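Local coordinates for protein trehalose-6-phosphate phosphatase (PDB 5DXF) that contains, in its N-terminal part, a glycosyltransferase family 20 module of the GT-B class, whose fold pairs two Rossmann-like halves, at residues L85-G90 / E185-K190; I200-D205 / S517-D522; E354-M359 / K483-A488; E416-L421 / S441-I446; I471-N474 / G480-K483. All coordinates share one frame; numbering follows the deposited sequence.

Contact 1 (L85-G90 / E185-K190); sequences LIAWTG and EAYLNK
Tyr-187 lays its phenol across strand 85-88, reaching out from helix 185-190 so that the ring spans Ile-86, Ala-87 and Trp-88. The first bond of its side chain runs along the flank of the helix, and the ring then swings over to the strand. Trp-88 CB comes to the rim of the phenol in its plane, 3.6 Å from Tyr-187 CE2. Nearer the other end of the strand, Tyr-187 CE1 lies 4.1 Å from Ile-86 O, and Tyr-187 CD1 is 4.3 Å from the Ile-86 CG2 methyl. Between the two, Ala-87 CA sits obliquely against the ring, 3.7 Å from Tyr-187 CZ. The methyl of Ala-87 points away from the helix, yet its CB still grazes the hydroxyl oxygen Tyr-187 OH at 3.9 Å. Of the Trp-88 side chain, CB does the touching: its CG stands anti to the backbone N (chi1 161°), which carries the indole off the phenol and toward Phe-183 and Trp-148. Phe-183, one turn earlier in the same helix, also stacks on Tyr-187, so phenol and indole share an aromatic neighbour. The buried hydroxyl is held by a hydrogen bond to Met-37 O, with a weak one to Thr-38 O; both carbonyls belong to the end of the adjacent strand 34-37 and what follows it. Helix and strand segments run nearly antiparallel, at 151° with axes 9.0 Å apart, which is how helices cover a parallel sheet in the Rossmann-like N-terminal half of a GT-B protein.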
# COMPACT_ATOMS: atom_id res chain seq x y z
N LEU A 85 -7.07 1.23 18.96
CA LEU A 85 -6.63 0.42 17.84
C LEU A 85 -6.96 -1.05 18.03
O LEU A 85 -6.62 -1.65 19.04
CB LEU A 85 -5.13 0.59 17.63
CG LEU A 85 -4.53 -0.06 16.39
CD1 LEU A 85 -5.43 0.18 15.20
CD2 LEU A 85 -3.14 0.47 16.12
N ILE A 86 -7.65 -1.61 17.04
CA ILE A 86 -8.06 -3.00 17.06
C ILE A 86 -7.36 -3.78 15.96
O ILE A 86 -7.54 -3.50 14.79
CB ILE A 86 -9.57 -3.08 16.82
CG1 ILE A 86 -10.32 -2.42 17.97
CG2 ILE A 86 -10.02 -4.52 16.66
CD1 ILE A 86 -11.82 -2.47 17.83
N ALA A 87 -6.58 -4.78 16.35
CA ALA A 87 -5.80 -5.57 15.40
C ALA A 87 -5.29 -6.89 15.97
O ALA A 87 -5.40 -7.16 17.15
CB ALA A 87 -4.67 -4.75 14.83
N TRP A 88 -4.73 -7.72 15.11
CA TRP A 88 -4.16 -9.00 15.50
C TRP A 88 -2.69 -8.97 15.15
O TRP A 88 -2.26 -8.12 14.39
CB TRP A 88 -4.83 -10.15 14.74
CG TRP A 88 -4.06 -11.44 14.73
CD1 TRP A 88 -3.96 -12.34 15.74
CD2 TRP A 88 -3.29 -11.98 13.64
NE1 TRP A 88 -3.19 -13.40 15.36
CE2 TRP A 88 -2.76 -13.20 14.07
CE3 TRP A 88 -3.00 -11.54 12.35
CZ2 TRP A 88 -1.96 -13.98 13.27
CZ3 TRP A 88 -2.21 -12.32 11.56
CH2 TRP A 88 -1.70 -13.53 12.01
N THR A 89 -1.92 -9.87 15.76
CA THR A 89 -0.53 -10.07 15.39
C THR A 89 -0.15 -11.55 15.37
O THR A 89 -0.27 -12.22 16.40
CB THR A 89 0.34 -9.41 16.44
OG1 THR A 89 0.22 -10.16 17.66
CG2 THR A 89 -0.15 -8.01 16.68
N GLY A 90 0.38 -12.05 14.26
CA GLY A 90 0.80 -13.43 14.18
C GLY A 90 2.29 -13.52 14.14
O GLY A 90 2.92 -13.13 13.17
N GLU A 185 -14.51 -13.12 13.41
CA GLU A 185 -15.30 -13.33 14.63
C GLU A 185 -14.58 -12.81 15.86
O GLU A 185 -15.20 -12.21 16.75
CB GLU A 185 -15.61 -14.82 14.81
CG GLU A 185 -16.93 -15.26 14.21
CD GLU A 185 -17.17 -16.74 14.37
OE1 GLU A 185 -16.29 -17.42 14.94
OE2 GLU A 185 -18.23 -17.23 13.91
N ALA A 186 -13.28 -13.05 15.91
CA ALA A 186 -12.47 -12.56 17.01
C ALA A 186 -12.39 -11.04 16.97
O ALA A 186 -12.49 -10.39 18.02
CB ALA A 186 -11.08 -13.17 16.96
N TYR A 187 -12.25 -10.47 15.77
CA TYR A 187 -12.25 -9.01 15.66
C TYR A 187 -13.55 -8.43 16.23
O TYR A 187 -13.51 -7.61 17.16
CB TYR A 187 -12.01 -8.55 14.22
CG TYR A 187 -10.54 -8.33 13.92
CD1 TYR A 187 -10.09 -7.17 13.30
CD2 TYR A 187 -9.60 -9.28 14.30
CE1 TYR A 187 -8.75 -6.98 13.05
CE2 TYR A 187 -8.25 -9.09 14.05
CZ TYR A 187 -7.83 -7.94 13.43
OH TYR A 187 -6.48 -7.77 13.19
N LEU A 188 -14.70 -8.89 15.73
CA LEU A 188 -16.01 -8.48 16.27
C LEU A 188 -16.09 -8.62 17.79
O LEU A 188 -16.51 -7.69 18.48
CB LEU A 188 -17.15 -9.29 15.63
CG LEU A 188 -18.51 -9.22 16.34
CD1 LEU A 188 -19.05 -7.79 16.43
CD2 LEU A 188 -19.54 -10.12 15.68
N ASN A 189 -15.72 -9.80 18.27
CA ASN A 189 -15.66 -10.11 19.70
C ASN A 189 -14.95 -9.04 20.52
O ASN A 189 -15.52 -8.49 21.47
CB ASN A 189 -14.96 -11.47 19.90
CG ASN A 189 -14.65 -11.77 21.36
OD1 ASN A 189 -13.65 -11.32 21.91
ND2 ASN A 189 -15.52 -12.56 21.99
N LYS A 190 -13.71 -8.74 20.15
CA LYS A 190 -12.96 -7.70 20.85
C LYS A 190 -13.61 -6.31 20.74
O LYS A 190 -13.75 -5.60 21.76
CB LYS A 190 -11.53 -7.64 20.30
CG LYS A 190 -10.80 -8.97 20.33
CD LYS A 190 -10.45 -9.40 21.75
CE LYS A 190 -9.61 -10.67 21.75
NZ LYS A 190 -9.27 -11.11 23.14

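Contact 2 (I200-D205 / S517-D522); sequences IIWIHD and STFICD
Trp-202 has flat side chains over both faces of its indole: CD2 of Phe-519, from the C-terminal helix, lies over one face, and CE1 of His-204, from its own strand, over the opposite one, each offset toward the rim. The two aromatic rings that meet across the contact are tilted by only 28°, but they are slid apart, with 4.9 Å between the centroid of Phe-519 and that of the six-membered ring of Trp-202. They therefore barely overlap, and the CD2-CE2 side of the phenyl lies over the rim of the indole. Both residues point their side chains across the gap, Trp-202 from the strand and Phe-519 from the helix. Ile-520 adds a second point of purchase with two branches. Its CG1 meets Trp-202 CZ3 at 3.8 Å, while its CG2 turns to Ile-200 and touches the CD1 methyl of that residue at 3.7 Å. The imidazole of His-204 has partners of its own: its NE2 is hydrogen-bonded with Asn-35 OD1 and its ND1 with His-229 NE2, which probably helps fix the ring against that face of the indole. Trp-515, one turn before Phe-519, also meets Trp-202. The axes of the two segments approach to 10.4 Å, at an angle of 123°. Strand 200-204 belongs to the N-terminal sheet, and helix 512-526 returns to it from the far end of the sequence, as the C-terminal helix does in the GT-B fold.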
# COMPACT_ATOMS: atom_id res chain seq x y z
N ILE A 200 -17.28 5.82 16.43
CA ILE A 200 -17.19 5.82 14.98
C ILE A 200 -16.19 4.70 14.64
O ILE A 200 -15.11 4.62 15.24
CB ILE A 200 -16.76 7.21 14.46
CG1 ILE A 200 -16.81 7.28 12.93
CG2 ILE A 200 -15.41 7.63 15.05
CD1 ILE A 200 -16.37 8.61 12.38
N ILE A 201 -16.55 3.83 13.72
CA ILE A 201 -15.71 2.67 13.42
C ILE A 201 -15.10 2.74 12.04
O ILE A 201 -15.79 2.96 11.06
CB ILE A 201 -16.48 1.34 13.55
CG1 ILE A 201 -17.32 1.33 14.82
CG2 ILE A 201 -15.50 0.18 13.59
CD1 ILE A 201 -16.50 1.18 16.08
N TRP A 202 -13.79 2.56 11.98
CA TRP A 202 -13.07 2.54 10.73
C TRP A 202 -12.38 1.20 10.59
O TRP A 202 -11.65 0.79 11.47
CB TRP A 202 -12.03 3.65 10.72
CG TRP A 202 -11.56 4.00 9.38
CD1 TRP A 202 -11.62 3.23 8.28
CD2 TRP A 202 -10.93 5.21 8.98
NE1 TRP A 202 -11.08 3.88 7.21
CE2 TRP A 202 -10.64 5.10 7.62
CE3 TRP A 202 -10.58 6.39 9.64
CZ2 TRP A 202 -10.03 6.11 6.90
CZ3 TRP A 202 -9.97 7.39 8.93
CH2 TRP A 202 -9.70 7.25 7.58
N ILE A 203 -12.62 0.52 9.48
CA ILE A 203 -12.00 -0.78 9.24
C ILE A 203 -11.28 -0.83 7.91
O ILE A 203 -11.76 -0.30 6.92
CB ILE A 203 -13.00 -1.92 9.29
CG1 ILE A 203 -13.78 -1.90 10.60
CG2 ILE A 203 -12.28 -3.24 9.15
CD1 ILE A 203 -15.27 -1.82 10.40
N HIS A 204 -10.13 -1.48 7.87
CA HIS A 204 -9.35 -1.50 6.65
C HIS A 204 -9.08 -2.88 6.06
O HIS A 204 -8.67 -3.80 6.74
CB HIS A 204 -8.03 -0.78 6.86
CG HIS A 204 -8.16 0.54 7.55
ND1 HIS A 204 -7.89 1.73 6.93
CD2 HIS A 204 -8.52 0.85 8.81
CE1 HIS A 204 -8.08 2.72 7.77
NE2 HIS A 204 -8.47 2.21 8.92
N ASP A 205 -9.34 -2.98 4.76
CA ASP A 205 -8.79 -4.02 3.89
C ASP A 205 -9.45 -5.39 3.89
O ASP A 205 -10.42 -5.64 4.57
CB ASP A 205 -7.29 -4.14 4.08
CG ASP A 205 -6.52 -3.55 2.93
OD1 ASP A 205 -7.14 -2.95 2.04
OD2 ASP A 205 -5.29 -3.68 2.92
N SER A 517 -8.73 13.04 7.84
CA SER A 517 -9.77 13.93 8.32
C SER A 517 -10.99 14.01 7.40
O SER A 517 -12.11 13.89 7.86
CB SER A 517 -9.18 15.33 8.52
OG SER A 517 -10.17 16.33 8.52
N THR A 518 -10.74 14.16 6.11
CA THR A 518 -11.78 14.17 5.08
C THR A 518 -12.64 12.91 5.12
O THR A 518 -13.87 13.00 5.04
CB THR A 518 -11.17 14.30 3.67
OG1 THR A 518 -10.26 15.40 3.63
CG2 THR A 518 -12.26 14.50 2.63
N PHE A 519 -12.01 11.74 5.27
CA PHE A 519 -12.78 10.51 5.25
C PHE A 519 -13.69 10.39 6.47
O PHE A 519 -14.84 9.97 6.34
CB PHE A 519 -11.87 9.28 5.15
CG PHE A 519 -12.62 8.03 4.81
CD1 PHE A 519 -13.12 7.84 3.53
CD2 PHE A 519 -12.84 7.06 5.77
CE1 PHE A 519 -13.83 6.69 3.22
CE2 PHE A 519 -13.54 5.91 5.46
CZ PHE A 519 -14.04 5.72 4.18
N ILE A 520 -13.18 10.75 7.65
CA ILE A 520 -14.00 10.71 8.86
C ILE A 520 -15.20 11.64 8.66
O ILE A 520 -16.36 11.27 8.94
CB ILE A 520 -13.19 11.12 10.12
CG1 ILE A 520 -12.19 10.01 10.49
CG2 ILE A 520 -14.11 11.36 11.30
CD1 ILE A 520 -10.88 10.50 11.10
N CYS A 521 -14.92 12.83 8.13
CA CYS A 521 -15.97 13.79 7.82
C CYS A 521 -17.00 13.21 6.84
O CYS A 521 -18.18 13.49 6.96
CB CYS A 521 -15.37 15.09 7.27
SG CYS A 521 -14.86 16.28 8.56
N ASP A 522 -16.56 12.38 5.89
CA ASP A 522 -17.47 11.78 4.92
C ASP A 522 -18.36 10.71 5.56
O ASP A 522 -19.58 10.67 5.32
CB ASP A 522 -16.69 11.20 3.74
CG ASP A 522 -15.94 12.26 2.94
OD1 ASP A 522 -16.33 13.45 3.00
OD2 ASP A 522 -14.96 11.91 2.26

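Contact 3 (E354-M359 / K483-A488); sequences EIFLDM and KTINDA
Phe-356 and Ile-485 form the centre of a helix-helix packing, where helices 346-359 and 478-489 cross in the C-terminal Rossmann-like half. Ile-485 CG2 stands almost exactly above the middle of the phenyl ring, 3.7 Å from its centroid and 14° off the normal, a clear CH-pi contact. The Phe-356 CB points at the partner helix, and a chi1 of 165°, which turns CG to the far side from the backbone nitrogen, presents the ring face-on to that methyl. At its CE1 corner the same ring meets the next residue along, 4.0 Å from Asn-486 CB. The helix segments cross at -68° with axes 9.5 Å apart, steep enough that the closeness is confined to these few residues. Around this centre, Ala-482 fills the approach one turn earlier and touches Ile-355, Phe-356 and Met-359. Trp-363 positions two of the participants together: its ring meets that of Phe-356, and its NE1 is hydrogen-bonded to Asn-486 OD1, which ties down the amide beside the phenyl. Farther out, the opposite flank of helix 346-359 is joined to helix 381-398 by a salt bridge between Glu-354 and Arg-393. At the more exposed end of the contact, Lys-483 starts out pointing away from the partner helix, but its chain bends at chi3 and chi4 and brings its end back. Met-359, bent in turn at chi3, comes across it, the CE methyl 3.7 Å from Lys-483 NZ and 4.0 Å from Lys-483 CG.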
# COMPACT_ATOMS: atom_id res chain seq x y z
N GLU A 354 16.71 -3.59 -19.46
CA GLU A 354 17.56 -4.34 -20.37
C GLU A 354 17.44 -3.80 -21.79
O GLU A 354 18.45 -3.53 -22.44
CB GLU A 354 17.21 -5.82 -20.34
CG GLU A 354 18.01 -6.63 -21.34
CD GLU A 354 17.70 -8.11 -21.27
OE1 GLU A 354 16.66 -8.47 -20.67
OE2 GLU A 354 18.49 -8.91 -21.80
N ILE A 355 16.20 -3.66 -22.27
CA ILE A 355 15.97 -3.08 -23.59
C ILE A 355 16.64 -1.71 -23.69
O ILE A 355 17.27 -1.40 -24.70
CB ILE A 355 14.46 -2.93 -23.90
CG1 ILE A 355 13.77 -4.30 -23.91
CG2 ILE A 355 14.26 -2.25 -25.25
CD1 ILE A 355 14.01 -5.09 -25.18
N PHE A 356 16.53 -0.92 -22.63
CA PHE A 356 17.14 0.40 -22.57
C PHE A 356 18.65 0.34 -22.75
O PHE A 356 19.23 1.16 -23.46
CB PHE A 356 16.80 1.09 -21.25
CG PHE A 356 17.66 2.29 -20.94
CD1 PHE A 356 17.46 3.50 -21.60
CD2 PHE A 356 18.65 2.21 -19.98
CE1 PHE A 356 18.25 4.60 -21.30
CE2 PHE A 356 19.44 3.31 -19.69
CZ PHE A 356 19.24 4.50 -20.35
N LEU A 357 19.28 -0.62 -22.09
CA LEU A 357 20.72 -0.81 -22.22
C LEU A 357 21.08 -1.29 -23.62
O LEU A 357 22.14 -0.95 -24.15
CB LEU A 357 21.23 -1.79 -21.17
CG LEU A 357 21.20 -1.28 -19.73
CD1 LEU A 357 21.77 -2.30 -18.77
CD2 LEU A 357 21.94 0.04 -19.62
N ASP A 358 20.18 -2.07 -24.20
CA ASP A 358 20.31 -2.59 -25.54
C ASP A 358 20.31 -1.52 -26.61
O ASP A 358 21.10 -1.56 -27.54
CB ASP A 358 19.16 -3.53 -25.82
CG ASP A 358 19.55 -4.97 -25.71
OD1 ASP A 358 20.15 -5.48 -26.67
OD2 ASP A 358 19.27 -5.60 -24.68
N MET A 359 19.41 -0.56 -26.46
CA MET A 359 19.16 0.48 -27.46
C MET A 359 20.17 1.63 -27.41
O MET A 359 20.50 2.21 -28.44
CB MET A 359 17.75 1.03 -27.30
CG MET A 359 16.65 0.04 -27.64
SD MET A 359 15.01 0.70 -27.28
CE MET A 359 15.04 2.23 -28.22
N LYS A 483 12.58 3.76 -24.23
CA LYS A 483 12.49 5.08 -24.84
C LYS A 483 12.19 6.17 -23.81
O LYS A 483 12.79 7.24 -23.82
CB LYS A 483 11.40 5.09 -25.93
CG LYS A 483 11.78 4.36 -27.21
CD LYS A 483 10.54 4.05 -28.04
CE LYS A 483 10.83 4.10 -29.53
NZ LYS A 483 11.91 3.15 -29.92
N THR A 484 11.26 5.87 -22.90
CA THR A 484 10.85 6.80 -21.86
C THR A 484 11.98 7.11 -20.89
O THR A 484 12.17 8.25 -20.49
CB THR A 484 9.64 6.27 -21.07
OG1 THR A 484 8.60 5.87 -21.97
CG2 THR A 484 9.12 7.34 -20.13
N ILE A 485 12.73 6.07 -20.52
CA ILE A 485 13.88 6.24 -19.63
C ILE A 485 14.92 7.15 -20.27
O ILE A 485 15.43 8.08 -19.64
CB ILE A 485 14.50 4.88 -19.26
CG1 ILE A 485 13.59 4.12 -18.29
CG2 ILE A 485 15.87 5.07 -18.63
CD1 ILE A 485 13.96 2.66 -18.14
N ASN A 486 15.22 6.89 -21.54
CA ASN A 486 16.14 7.75 -22.28
C ASN A 486 15.64 9.20 -22.32
O ASN A 486 16.42 10.13 -22.11
CB ASN A 486 16.35 7.24 -23.71
CG ASN A 486 17.29 8.11 -24.51
OD1 ASN A 486 18.51 8.07 -24.32
ND2 ASN A 486 16.74 8.91 -25.42
N ASP A 487 14.35 9.38 -22.57
CA ASP A 487 13.75 10.71 -22.62
C ASP A 487 13.84 11.45 -21.29
O ASP A 487 14.13 12.64 -21.25
CB ASP A 487 12.28 10.62 -23.05
CG ASP A 487 12.12 10.39 -24.54
OD1 ASP A 487 13.13 10.12 -25.22
OD2 ASP A 487 10.97 10.46 -25.02
N ALA A 488 13.59 10.73 -20.20
CA ALA A 488 13.58 11.31 -18.87
C ALA A 488 14.98 11.67 -18.41
O ALA A 488 15.18 12.68 -17.73
CB ALA A 488 12.93 10.36 -17.88

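Contact 4 (E416-L421 / S441-I446); sequences EEYLAL and SLEFVI
A single buried polar meeting, Tyr-418 with Glu-443, joins helices 415-424 and 439-447 in the C-terminal half of the fold, and the two segments bury little else between them. The Tyr-418 side chain leaves its helix along the flank and then carries the ring across, putting the phenol end next to the other helix. Glu-443 CB points toward the partner helix, and beyond CG the chain is extended, so its carboxylate reaches the ring at full length. Glu-443 OE2 arrives at the edge of the phenol and close to its plane, 3.2 Å from Tyr-418 OH and 3.6 Å from Tyr-418 CE2. The hydroxyl can give its proton to OE2 in a rather long hydrogen bond; the same hydroxyl has a weak hydrogen bond with Thr-440 OG1, so the bond to OE2 is not settled. A position in the ring plane suits a phenolic proton, which prefers to lie in that plane. The carboxylate itself is turned 72° against the ring, whose edge it meets through OE2, without stacking. Arg-337 makes a cation-pi contact with the Tyr-418 ring. The Glu-443 side chain also touches Ile-306 of helix 303-311. In chain order helix 415-424 is followed by strand 428-430, helix 439-447 and strand 455-458, the last three forming a beta-alpha-beta crossover between parallel neighbours, as in the Rossmann-like halves of GT-B proteins.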
# COMPACT_ATOMS: atom_id res chain seq x y z
N GLU A 416 16.58 5.96 7.06
CA GLU A 416 17.48 7.01 6.61
C GLU A 416 18.24 6.58 5.36
O GLU A 416 18.52 7.40 4.48
CB GLU A 416 18.46 7.40 7.72
CG GLU A 416 17.91 7.24 9.14
CD GLU A 416 18.03 5.81 9.65
OE1 GLU A 416 19.09 5.19 9.45
OE2 GLU A 416 17.05 5.31 10.24
N GLU A 417 18.59 5.30 5.28
CA GLU A 417 19.24 4.77 4.10
C GLU A 417 18.29 4.82 2.90
O GLU A 417 18.70 5.13 1.78
CB GLU A 417 19.71 3.33 4.34
CG GLU A 417 21.03 3.23 5.10
CD GLU A 417 21.27 1.83 5.63
OE1 GLU A 417 20.29 1.06 5.74
OE2 GLU A 417 22.44 1.50 5.93
N TYR A 418 17.02 4.52 3.16
CA TYR A 418 15.99 4.54 2.14
C TYR A 418 15.76 5.94 1.61
O TYR A 418 15.77 6.17 0.39
CB TYR A 418 14.69 3.96 2.69
CG TYR A 418 13.50 4.08 1.76
CD1 TYR A 418 13.45 3.37 0.57
CD2 TYR A 418 12.43 4.90 2.08
CE1 TYR A 418 12.37 3.47 -0.28
CE2 TYR A 418 11.34 5.01 1.24
CZ TYR A 418 11.32 4.29 0.06
OH TYR A 418 10.24 4.40 -0.79
N LEU A 419 15.55 6.89 2.52
CA LEU A 419 15.35 8.28 2.14
C LEU A 419 16.57 8.85 1.42
O LEU A 419 16.43 9.61 0.46
CB LEU A 419 15.03 9.13 3.37
CG LEU A 419 13.73 8.75 4.07
CD1 LEU A 419 13.39 9.79 5.13
CD2 LEU A 419 12.60 8.62 3.07
N ALA A 420 17.76 8.49 1.90
CA ALA A 420 18.99 8.82 1.19
C ALA A 420 18.87 8.35 -0.24
O ALA A 420 18.97 9.15 -1.16
CB ALA A 420 20.19 8.16 1.85
N LEU A 421 18.64 7.05 -0.41
CA LEU A 421 18.47 6.43 -1.72
C LEU A 421 17.51 7.21 -2.63
O LEU A 421 17.82 7.45 -3.80
CB LEU A 421 18.00 4.98 -1.57
CG LEU A 421 19.05 3.95 -1.15
CD1 LEU A 421 18.40 2.64 -0.72
CD2 LEU A 421 20.05 3.72 -2.27
N SER A 441 6.40 6.39 -4.87
CA SER A 441 6.41 7.48 -5.85
C SER A 441 6.22 8.83 -5.18
O SER A 441 6.96 9.78 -5.45
CB SER A 441 5.34 7.26 -6.91
OG SER A 441 4.06 7.08 -6.32
N LEU A 442 5.23 8.91 -4.30
CA LEU A 442 4.94 10.13 -3.55
C LEU A 442 6.14 10.54 -2.69
O LEU A 442 6.59 11.70 -2.74
CB LEU A 442 3.70 9.94 -2.68
CG LEU A 442 2.45 9.38 -3.37
CD1 LEU A 442 1.37 9.07 -2.34
CD2 LEU A 442 1.94 10.35 -4.42
N GLU A 443 6.65 9.59 -1.91
CA GLU A 443 7.83 9.82 -1.09
C GLU A 443 9.02 10.32 -1.92
O GLU A 443 9.74 11.23 -1.52
CB GLU A 443 8.22 8.55 -0.34
CG GLU A 443 7.50 8.39 0.99
CD GLU A 443 7.48 6.95 1.48
OE1 GLU A 443 7.04 6.72 2.63
OE2 GLU A 443 7.89 6.05 0.72
N PHE A 444 9.20 9.71 -3.09
CA PHE A 444 10.25 10.12 -4.03
C PHE A 444 10.06 11.57 -4.47
O PHE A 444 11.02 12.35 -4.50
CB PHE A 444 10.26 9.20 -5.25
CG PHE A 444 11.10 9.70 -6.39
CD1 PHE A 444 12.47 9.50 -6.40
CD2 PHE A 444 10.51 10.37 -7.46
CE1 PHE A 444 13.24 9.96 -7.46
CE2 PHE A 444 11.27 10.84 -8.51
CZ PHE A 444 12.64 10.63 -8.51
N VAL A 445 8.83 11.92 -4.82
CA VAL A 445 8.53 13.28 -5.26
C VAL A 445 8.87 14.28 -4.15
O VAL A 445 9.44 15.33 -4.41
CB VAL A 445 7.05 13.44 -5.68
CG1 VAL A 445 6.72 14.90 -5.91
CG2 VAL A 445 6.76 12.63 -6.93
N ILE A 446 8.53 13.93 -2.90
CA ILE A 446 8.93 14.78 -1.78
C ILE A 446 10.45 14.91 -1.70
O ILE A 446 10.99 16.00 -1.54
CB ILE A 446 8.42 14.24 -0.42
CG1 ILE A 446 6.90 14.31 -0.34
CG2 ILE A 446 9.04 15.02 0.73
CD1 ILE A 446 6.37 13.87 1.00

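Contact 5 (I471-N474 / G480-K483); sequences IMVN and GVAK
Val-473 and Val-481 supply the apolar part of this contact, meeting CG2 to CG2 at 3.7 Å with the two side chains crossing at about a right angle. Val-473 points at the helix, and its CG2 is wedged against the backbone too, 3.7 Å from Val-481 CA and 4.1 Å from Gly-480 O. The second branch, Val-473 CG1, stands farther off, 4.1 Å from Val-481 CG2. That Val-481 methyl is anti to its own carbonyl carbon (chi1 167° for CG1), which brings it to the end of the strand, beside Asn-474 O. Contacts with polar atoms are of van der Waals kind: Val-481 CG2 rests 3.6 Å from Asn-474 O, just where the strand gives way to the turn. Within the helix, Gly-480 O accepts a hydrogen bond from Thr-484 OG1, and Thr-484 in turn packs against Val-473 and Ile-471. Val-473 is bonded through its backbone to Leu-457 and Glu-459, on the one side of strand 471-473 where a parallel neighbour, 455-458, lies. A short connection takes this strand straight into helix 478-489, which folds back over it and lies between strand 471-473 and helix 346-359.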
# COMPACT_ATOMS: atom_id res chain seq x y z
N ILE A 471 5.29 11.74 -15.93
CA ILE A 471 5.59 10.95 -17.12
C ILE A 471 4.98 9.57 -16.96
O ILE A 471 5.06 8.97 -15.89
CB ILE A 471 7.11 10.85 -17.36
CG1 ILE A 471 7.75 12.24 -17.37
CG2 ILE A 471 7.40 10.13 -18.66
CD1 ILE A 471 9.25 12.23 -17.58
N MET A 472 4.37 9.05 -18.02
CA MET A 472 3.62 7.82 -17.91
C MET A 472 4.11 6.78 -18.88
O MET A 472 4.62 7.09 -19.94
CB MET A 472 2.15 8.11 -18.19
CG MET A 472 1.55 9.08 -17.21
SD MET A 472 0.96 8.24 -15.76
CE MET A 472 -0.02 9.53 -15.01
N VAL A 473 3.96 5.52 -18.49
CA VAL A 473 4.41 4.43 -19.32
C VAL A 473 3.47 3.23 -19.28
O VAL A 473 2.69 3.08 -18.36
CB VAL A 473 5.86 4.03 -18.96
CG1 VAL A 473 5.92 3.01 -17.84
CG2 VAL A 473 6.64 3.60 -20.19
N ASN A 474 3.55 2.39 -20.29
CA ASN A 474 2.96 1.07 -20.22
C ASN A 474 4.07 0.10 -19.87
O ASN A 474 4.96 -0.16 -20.66
CB ASN A 474 2.33 0.71 -21.56
CG ASN A 474 1.71 -0.66 -21.57
OD1 ASN A 474 1.23 -1.15 -20.56
ND2 ASN A 474 1.70 -1.28 -22.72
N GLY A 480 8.95 0.71 -25.06
CA GLY A 480 8.45 2.01 -24.66
C GLY A 480 9.05 2.52 -23.37
O GLY A 480 9.37 3.68 -23.25
N VAL A 481 9.18 1.63 -22.40
CA VAL A 481 9.82 1.92 -21.12
C VAL A 481 11.25 2.40 -21.35
O VAL A 481 11.69 3.37 -20.73
CB VAL A 481 9.84 0.68 -20.20
CG1 VAL A 481 10.78 0.89 -19.02
CG2 VAL A 481 8.43 0.36 -19.71
N ALA A 482 11.96 1.73 -22.25
CA ALA A 482 13.32 2.10 -22.62
C ALA A 482 13.37 3.52 -23.18
O ALA A 482 14.12 4.38 -22.68
CB ALA A 482 13.86 1.12 -23.64
N LYS A 483 12.58 3.76 -24.23
CA LYS A 483 12.49 5.08 -24.84
C LYS A 483 12.19 6.17 -23.81
O LYS A 483 12.79 7.24 -23.82
CB LYS A 483 11.40 5.09 -25.93
CG LYS A 483 11.78 4.36 -27.21
CD LYS A 483 10.54 4.05 -28.04
CE LYS A 483 10.83 4.10 -29.53
NZ LYS A 483 11.91 3.15 -29.92

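Overall arrangement
The five contacts divide between the two Rossmann-like halves of the GT-B fold. Contacts 1 and 2 reach the same N-terminal sheet, their centres 18 Å apart, and helix 173-194 of contact 1 leads directly into strand 200-204 of contact 2. Contacts 3, 4 and 5 belong to the C-terminal half. Contacts 3 and 5 share Lys-483 and helix 478-489, with centres 9 Å apart. Contact 4 lies 23 Å from contact 3 and 27 Å from contact 2, centre to centre. Contact 2 closes a chain loop that encloses contacts 3 to 5, bringing the C-terminal helix back to the N-terminal half. Contacts 1 and 3 are 48 Å apart between centres.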